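PDB 3EWL: uncharacterized protein from Bacteroides fragilis, which is of unknown function, but its C-terminal thioredoxin-like domain, the part seen here, carries a CxxC pattern at a helix start consistent with thiol-disulfide chemistry. Local coordinates for residues T11-T14 against D18-R21; A27-L32 against I133-T138; A96-I99 against Q103-D106. All blocks are in the same frame, centred on the assembly; numbering follows the deposited sequence.

Contact 1: T11-T14 against D18-R21; sequences TYVT and DNSR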
loop_
_atom_site.group_PDB
_atom_site.type_symbol
_atom_site.label_atom_id
_atom_site.label_comp_id
_atom_site.label_asym_id
_atom_site.label_seq_id
_atom_site.Cartn_x
_atom_site.Cartn_y
_atom_site.Cartn_z
ATOM N N THR A 11 1.958 -12.280 -2.725
ATOM C CA THR A 11 2.188 -12.586 -1.325
ATOM C C THR A 11 3.158 -11.572 -0.720
ATOM O O THR A 11 3.865 -10.860 -1.454
ATOM C CB THR A 11 2.759 -14.000 -1.159
ATOM O OG1 THR A 11 3.926 -14.120 -1.973
ATOM C CG2 THR A 11 1.712 -15.054 -1.622
ATOM N N TYR A 12 3.217 -11.522 0.607
ATOM C CA TYR A 12 4.144 -10.630 1.294
ATOM C C TYR A 12 4.404 -11.184 2.671
ATOM O O TYR A 12 3.635 -12.024 3.166
ATOM C CB TYR A 12 3.595 -9.191 1.388
ATOM C CG TYR A 12 2.309 -9.091 2.144
ATOM C CD1 TYR A 12 2.308 -8.819 3.515
ATOM C CD2 TYR A 12 1.069 -9.270 1.500
ATOM C CE1 TYR A 12 1.111 -8.755 4.242
ATOM C CE2 TYR A 12 -0.150 -9.217 2.223
ATOM C CZ TYR A 12 -0.111 -8.960 3.584
ATOM O OH TYR A 12 -1.271 -8.890 4.287
ATOM N N VAL A 13 5.484 -10.710 3.288
ATOM C CA VAL A 13 5.763 -11.000 4.686
ATOM C C VAL A 13 5.862 -9.693 5.445
ATOM O O VAL A 13 6.222 -8.643 4.874
ATOM C CB VAL A 13 7.031 -11.869 4.872
ATOM C CG1 VAL A 13 8.299 -11.108 4.442
ATOM C CG2 VAL A 13 7.096 -12.403 6.334
ATOM N N THR A 14 5.455 -9.738 6.710
ATOM C CA THR A 14 5.682 -8.618 7.600
ATOM C C THR A 14 6.819 -8.947 8.555
ATOM O O THR A 14 7.282 -10.099 8.672
ATOM C CB THR A 14 4.438 -8.243 8.416
ATOM O OG1 THR A 14 4.212 -9.252 9.404
ATOM C CG2 THR A 14 3.233 -8.138 7.528
ATOM N N ASP A 18 4.225 -12.796 9.641
ATOM C CA ASP A 18 3.074 -13.333 8.944
ATOM C C ASP A 18 3.169 -13.200 7.405
ATOM O O ASP A 18 3.413 -12.109 6.883
ATOM C CB ASP A 18 1.725 -12.851 9.520
ATOM C CG ASP A 18 1.817 -11.546 10.314
ATOM O OD1 ASP A 18 1.684 -10.478 9.682
ATOM O OD2 ASP A 18 1.930 -11.591 11.567
ATOM N N ASN A 19 3.047 -14.340 6.717
ATOM C CA ASN A 19 2.949 -14.382 5.263
ATOM C C ASN A 19 1.496 -14.404 4.898
ATOM O O ASN A 19 0.715 -15.162 5.486
ATOM C CB ASN A 19 3.577 -15.644 4.686
ATOM C CG ASN A 19 5.070 -15.513 4.450
ATOM O OD1 ASN A 19 5.833 -15.222 5.373
ATOM N ND2 ASN A 19 5.499 -15.775 3.215
ATOM N N SER A 20 1.112 -13.577 3.944
ATOM C CA SER A 20 -0.255 -13.637 3.470
ATOM C C SER A 20 -0.353 -13.167 2.026
ATOM O O SER A 20 0.604 -12.616 1.457
ATOM C CB SER A 20 -1.206 -12.824 4.379
ATOM O OG SER A 20 -2.567 -13.246 4.217
ATOM N N ARG A 21 -1.518 -13.415 1.442
ATOM C CA ARG A 21 -1.841 -12.931 0.127
ATOM C C ARG A 21 -2.640 -11.646 0.320
ATOM O O ARG A 21 -3.427 -11.532 1.246
ATOM C CB ARG A 21 -2.664 -13.980 -0.606
ATOM C CG ARG A 21 -2.087 -14.391 -1.927
ATOM C CD ARG A 21 -2.330 -15.864 -2.190
ATOM N NE ARG A 21 -1.773 -16.216 -3.500
ATOM C CZ ARG A 21 -2.497 -16.594 -4.557
ATOM N NH1 ARG A 21 -1.891 -16.884 -5.698
ATOM N NH2 ARG A 21 -3.823 -16.710 -4.483
#

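Contact 2: A27-L32 against I133-T138; sequences AQYTML and IDYLAT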
loop_
_atom_site.group_PDB
_atom_site.type_symbol
_atom_site.label_atom_id
_atom_site.label_comp_id
_atom_site.label_asym_id
_atom_site.label_seq_id
_atom_site.Cartn_x
_atom_site.Cartn_y
_atom_site.Cartn_z
ATOM N N ALA A 27 -11.379 -5.892 3.502
ATOM C CA ALA A 27 -11.729 -4.544 3.941
ATOM C C ALA A 27 -12.613 -3.872 2.897
ATOM O O ALA A 27 -12.625 -4.293 1.729
ATOM C CB ALA A 27 -10.479 -3.692 4.196
ATOM N N GLN A 28 -13.322 -2.822 3.303
ATOM C CA GLN A 28 -14.172 -2.090 2.375
ATOM C C GLN A 28 -13.353 -1.395 1.307
ATOM O O GLN A 28 -13.755 -1.331 0.145
ATOM C CB GLN A 28 -15.063 -1.065 3.095
ATOM C CG GLN A 28 -16.230 -0.580 2.208
ATOM C CD GLN A 28 -17.282 -1.700 1.910
ATOM O OE1 GLN A 28 -18.035 -2.144 2.810
ATOM N NE2 GLN A 28 -17.335 -2.147 0.635
ATOM N N TYR A 29 -12.206 -0.864 1.704
ATOM C CA TYR A 29 -11.251 -0.281 0.753
ATOM C C TYR A 29 -9.874 -0.728 1.149
ATOM O O TYR A 29 -9.599 -0.843 2.334
ATOM C CB TYR A 29 -11.278 1.231 0.816
ATOM C CG TYR A 29 -12.551 1.832 0.291
ATOM C CD1 TYR A 29 -12.717 2.080 -1.063
ATOM C CD2 TYR A 29 -13.617 2.124 1.159
ATOM C CE1 TYR A 29 -13.933 2.649 -1.561
ATOM C CE2 TYR A 29 -14.822 2.676 0.682
ATOM C CZ TYR A 29 -14.969 2.931 -0.669
ATOM O OH TYR A 29 -16.155 3.466 -1.110
ATOM N N THR A 30 -9.012 -0.937 0.152
ATOM C CA THR A 30 -7.609 -1.233 0.363
ATOM C C THR A 30 -6.780 -0.210 -0.400
ATOM O O THR A 30 -6.937 -0.055 -1.618
ATOM C CB THR A 30 -7.248 -2.655 -0.138
ATOM O OG1 THR A 30 -8.089 -3.608 0.538
ATOM C CG2 THR A 30 -5.768 -3.008 0.159
HETATM N N MSE A 31 -5.916 0.507 0.311
HETATM C CA MSE A 31 -4.950 1.342 -0.391
HETATM C C MSE A 31 -3.633 0.591 -0.475
HETATM O O MSE A 31 -3.040 0.275 0.560
HETATM C CB MSE A 31 -4.761 2.671 0.315
HETATM C CG MSE A 31 -3.786 3.627 -0.420
HETATM SE SE MSE A 31 -3.546 5.349 0.486
HETATM C CE MSE A 31 -2.031 4.918 1.594
ATOM N N LEU A 32 -3.133 0.379 -1.684
ATOM C CA LEU A 32 -1.790 -0.159 -1.825
ATOM C C LEU A 32 -0.780 0.977 -1.896
ATOM O O LEU A 32 -0.971 1.931 -2.640
ATOM C CB LEU A 32 -1.653 -1.004 -3.091
ATOM C CG LEU A 32 -2.652 -2.111 -3.338
ATOM C CD1 LEU A 32 -2.315 -2.663 -4.731
ATOM C CD2 LEU A 32 -2.644 -3.218 -2.264
ATOM N N ILE A 133 -8.430 12.032 -1.449
ATOM C CA ILE A 133 -9.223 12.853 -0.559
ATOM C C ILE A 133 -10.552 13.095 -1.236
ATOM O O ILE A 133 -11.627 12.775 -0.688
ATOM C CB ILE A 133 -8.505 14.187 -0.241
ATOM C CG1 ILE A 133 -7.362 13.966 0.746
ATOM C CG2 ILE A 133 -9.481 15.244 0.331
ATOM C CD1 ILE A 133 -6.342 15.077 0.721
ATOM N N ASP A 134 -10.474 13.593 -2.456
ATOM C CA ASP A 134 -11.680 13.921 -3.160
ATOM C C ASP A 134 -12.565 12.723 -3.244
ATOM O O ASP A 134 -13.755 12.848 -2.975
ATOM C CB ASP A 134 -11.419 14.435 -4.565
ATOM C CG ASP A 134 -12.728 14.826 -5.282
ATOM O OD1 ASP A 134 -13.068 14.170 -6.288
ATOM O OD2 ASP A 134 -13.433 15.757 -4.797
ATOM N N TYR A 135 -12.005 11.563 -3.619
ATOM C CA TYR A 135 -12.850 10.363 -3.793
ATOM C C TYR A 135 -13.399 9.835 -2.464
ATOM O O TYR A 135 -14.549 9.422 -2.394
ATOM C CB TYR A 135 -12.128 9.222 -4.542
ATOM C CG TYR A 135 -13.002 7.986 -4.700
ATOM C CD1 TYR A 135 -13.771 7.791 -5.843
ATOM C CD2 TYR A 135 -13.094 7.032 -3.678
ATOM C CE1 TYR A 135 -14.577 6.692 -5.978
ATOM C CE2 TYR A 135 -13.909 5.932 -3.806
ATOM C CZ TYR A 135 -14.657 5.782 -4.953
ATOM O OH TYR A 135 -15.457 4.679 -5.064
ATOM N N LEU A 136 -12.567 9.805 -1.422
ATOM C CA LEU A 136 -12.957 9.132 -0.179
ATOM C C LEU A 136 -13.767 10.035 0.768
ATOM O O LEU A 136 -14.498 9.514 1.626
ATOM C CB LEU A 136 -11.754 8.477 0.517
ATOM C CG LEU A 136 -11.245 7.177 -0.134
ATOM C CD1 LEU A 136 -9.827 6.857 0.303
ATOM C CD2 LEU A 136 -12.182 6.008 0.152
ATOM N N ALA A 137 -13.666 11.357 0.581
ATOM C CA ALA A 137 -14.493 12.326 1.327
ATOM C C ALA A 137 -15.846 12.733 0.694
ATOM O O ALA A 137 -16.790 13.035 1.430
ATOM C CB ALA A 137 -13.694 13.549 1.688
ATOM N N THR A 138 -15.954 12.767 -0.638
ATOM C CA THR A 138 -17.283 12.991 -1.273
ATOM C C THR A 138 -18.239 11.834 -0.911
ATOM O O THR A 138 -19.096 11.439 -1.712
ATOM C CB THR A 138 -17.244 13.076 -2.814
ATOM O OG1 THR A 138 -16.547 11.938 -3.317
ATOM C CG2 THR A 138 -16.597 14.371 -3.333
#

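Contact 3: A96-I99 against Q103-D106; sequences AGDI and QLYD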
loop_
_atom_site.group_PDB
_atom_site.type_symbol
_atom_site.label_atom_id
_atom_site.label_comp_id
_atom_site.label_asym_id
_atom_site.label_seq_id
_atom_site.Cartn_x
_atom_site.Cartn_y
_atom_site.Cartn_z
ATOM N N ALA A 96 8.634 -12.947 -2.448
ATOM C CA ALA A 96 8.592 -13.733 -3.699
ATOM C C ALA A 96 9.213 -13.005 -4.913
ATOM O O ALA A 96 9.710 -13.667 -5.820
ATOM C CB ALA A 96 7.172 -14.241 -4.001
ATOM N N GLY A 97 9.222 -11.659 -4.895
ATOM C CA GLY A 97 9.827 -10.859 -5.966
ATOM C C GLY A 97 9.008 -10.805 -7.253
ATOM O O GLY A 97 9.460 -10.264 -8.250
ATOM N N ASP A 98 7.799 -11.361 -7.250
ATOM C CA ASP A 98 7.001 -11.473 -8.491
ATOM C C ASP A 98 6.358 -10.172 -8.954
ATOM O O ASP A 98 6.006 -10.060 -10.135
ATOM C CB ASP A 98 5.920 -12.555 -8.377
ATOM C CG ASP A 98 5.142 -12.479 -7.046
ATOM O OD1 ASP A 98 4.183 -13.261 -6.878
ATOM O OD2 ASP A 98 5.489 -11.658 -6.159
ATOM N N ILE A 99 6.179 -9.202 -8.053
ATOM C CA ILE A 99 5.657 -7.891 -8.466
ATOM C C ILE A 99 6.581 -7.246 -9.513
ATOM O O ILE A 99 6.128 -6.766 -10.533
ATOM C CB ILE A 99 5.449 -6.952 -7.268
ATOM C CG1 ILE A 99 4.203 -7.391 -6.464
ATOM C CG2 ILE A 99 5.276 -5.455 -7.755
ATOM C CD1 ILE A 99 4.104 -6.711 -5.119
ATOM N N GLN A 103 6.070 -7.865 -13.324
ATOM C CA GLN A 103 5.563 -6.525 -13.562
ATOM C C GLN A 103 4.068 -6.431 -13.198
ATOM O O GLN A 103 3.268 -5.967 -13.997
ATOM C CB GLN A 103 5.790 -6.173 -15.032
ATOM C CG GLN A 103 5.483 -4.773 -15.366
ATOM C CD GLN A 103 6.752 -4.001 -15.578
ATOM O OE1 GLN A 103 6.920 -2.890 -15.053
ATOM N NE2 GLN A 103 7.673 -4.590 -16.351
ATOM N N LEU A 104 3.693 -6.910 -12.008
ATOM C CA LEU A 104 2.296 -6.977 -11.647
ATOM C C LEU A 104 1.657 -5.594 -11.529
ATOM O O LEU A 104 0.466 -5.431 -11.845
ATOM C CB LEU A 104 2.072 -7.790 -10.353
ATOM C CG LEU A 104 2.446 -9.289 -10.390
ATOM C CD1 LEU A 104 2.267 -10.000 -8.998
ATOM C CD2 LEU A 104 1.693 -10.061 -11.531
ATOM N N TYR A 105 2.424 -4.621 -11.042
ATOM C CA TYR A 105 1.972 -3.220 -11.003
ATOM C C TYR A 105 3.028 -2.411 -11.687
ATOM O O TYR A 105 4.178 -2.769 -11.626
ATOM C CB TYR A 105 1.802 -2.731 -9.581
ATOM C CG TYR A 105 0.661 -3.463 -8.880
ATOM C CD1 TYR A 105 -0.599 -2.876 -8.776
ATOM C CD2 TYR A 105 0.862 -4.767 -8.331
ATOM C CE1 TYR A 105 -1.677 -3.566 -8.129
ATOM C CE2 TYR A 105 -0.196 -5.463 -7.677
ATOM C CZ TYR A 105 -1.463 -4.856 -7.583
ATOM O OH TYR A 105 -2.510 -5.532 -6.953
ATOM N N ASP A 106 2.621 -1.334 -12.354
ATOM C CA ASP A 106 3.573 -0.427 -13.010
ATOM C C ASP A 106 4.066 0.550 -11.942
ATOM O O ASP A 106 3.454 1.609 -11.685
ATOM C CB ASP A 106 2.922 0.309 -14.184
ATOM C CG ASP A 106 3.927 1.223 -14.955
ATOM O OD1 ASP A 106 5.164 1.088 -14.775
ATOM O OD2 ASP A 106 3.461 2.090 -15.730
#

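Contact 1: T11-T14 against D18-R21
With chi1 at 61°, Tyr-12 holds its CG between its own N and carbonyl carbon, and the ring passes obliquely by the backbone of Ser-20. CD2 of Tyr-12 lies 3.4 Å from Ser-20 O, while the phenol end nears Ser-20 CB. Thr-14 has a similar first torsion, 72°, which turns OG1 to Asp-18; there OG1 donates to OD1 over 2.8 Å, arriving from above the carboxylate plane, 68° out of it. The methyl CG2 of Thr-14 stays close to OD1 as well, and the same methyl also lies in plane at the edge of the Tyr-12 ring.

The backbones form an antiparallel hairpin, with axes 4.7 Å apart at the closest approach of strands 11-13 and 19-21. Tyr-12 and Ser-20 are the hydrogen-bonded pair: Tyr-12 N gives to Ser-20 O at 3.0 Å, and Ser-20 N returns a bond to Tyr-12 O. Thr-14 N adds a third bond, to Asp-18 O, at 3.1 Å. The non-hydrogen-bonded pairs lie to the other face. There Val-13 CG2 meets Asn-19 OD1 at 3.2 Å, and the Thr-11 methyl CG2 packs on Arg-21 CG at 3.9 Å, near the plane of the guanidinium.

Tyr-12 is buried, its ring touching Leu-67 and Ile-69 of strand 64-70 and Ile-90 of strand 90-93, whereas Val-13 packs on Trp-93 and bonds to its backbone. The hairpin thus sits against the edge of the central sheet. At its turn end, Asp-18 is gripped twice by Thr-14, through its main-chain O and its carboxylate. The Thr-14 hydroxyl gives its proton to Asp-18 OD1 and also has a weak bond with His-16 N inside the turn, so one side chain joins both arms and the turn.

Contact 2: A27-L32 against I133-T138
Leu-136 sets its methyl CD2 squarely over one face of the Tyr-29 ring, 4.0 Å from the centroid and only 3° off the ring normal, a CH-pi contact with nearly ideal centring. Tyr-29 reaches this position from strand 29-34 with CG anti to its carbonyl carbon (chi1 -69°), and its second torsion, -85°, turns the ring plane roughly perpendicular to the plane of CA, CB and CG, which presents a face to the methyl. The side chains of Tyr-29 and Leu-136 run past each other in opposite directions, one from the sheet and one from helix 129-137.

Tyr-135 comes from the preceding helix position with a different first torsion, CG opposite its own N, which extends the ring from the helix towards the strand. Its CE2 lies 4.0 Å from CE1 of Tyr-29. The Tyr-29 atom is at the edge of the Tyr-135 ring, close to its plane, while CE2 approaches the Tyr-29 ring obliquely, so this is an apolar touch between crossing side chains and no face-to-face stack. CG of Leu-136 in turn lies at the edge of the Tyr-135 ring.

The backbones stay well apart, 9.6 Å between CA of Tyr-29 and CA of Leu-136, and these three side chains span the gap. Met-58 of helix 53-61 touches both Tyr-29 and Leu-136, and Tyr-135 also rests on Leu-115 of strand 112-116. At the helix end, Asp-134 O accepts both N and OG1 of Thr-138, the hydroxyl at 3.0 Å.

The contact packs the C-terminal helix on the central strand of the mixed sheet, as in a thioredoxin-like fold. No hydrogen bond joins residues 27-32 to 133-138; the last helix is held here through dispersion and a methyl-to-ring contact, burying a modest 119 Å² in all.

Contact 3: A96-I99 against Q103-D106
Leu-104 and Ile-99 cross at about a right angle, with CD1 of the leucine 4.1 Å from CG1 of the isoleucine. Leu-104 directs its CB towards the helix, and its chi1 of -64° lays CG alongside the backbone of the first turn, 3.7 Å from Asp-98 O. The CB of Ile-99 points away from the second segment, so the leucine meets mainly its CA and the base of the side chain. Asp-98 is brushed at CG by the same leucine methyl, CD1, at 4.3 Å, while its OD2 accepts from Asn-94 ND2.

Beneath these contacts the backbone closes on itself. Leu-104 N donates to Ile-99 O over 2.9 Å, in the carbonyl plane and on a lone pair, with an N-H...O angle of 144°. Gln-103 N is almost as near to that oxygen, but the angle is poor and no hydrogen bond to Ile-99 O results. Gln-103 leaves helical geometry with a positive phi of 56°, and its CB points away from the helix.

Ile-99 and Tyr-105 both face the interior: Ile-99 packs on Phe-10 and Phe-34, and the ring of Tyr-105 meets that of Phe-34 obliquely and that of Tyr-114 edge-to-face, with its OH bonded to Ala-8 O.

The positive phi at Gln-103, together with two bonds back into the last turn, defines a Schellman motif. It ends the short helix 98-101, whose N-cap is Gly-97, and directs the chain towards strand 112-116 of the thioredoxin-like domain.

In the fold
From the N terminus, contact 1 closes first, a short hairpin loop formed before strand 29-34 begins. That strand opens contact 2, whose partner is the final helix 129-137, so this contact closes a loop of 100 residues holding most of the mixed sheet and its helices. Contact 3, a local closure at the end of helix 98-101, is nested inside that long loop, whereas contact 1 precedes both in series. Contacts 2 and 3 lie on opposite sides of the chain's centre yet meet through Leu-32 and Tyr-105, and contact 1 touches contact 3 where Thr-11 packs on Ala-96. Together they join the N-terminal hairpin, strand 29-34, the final helix 129-137 and the segment after helix 98-101.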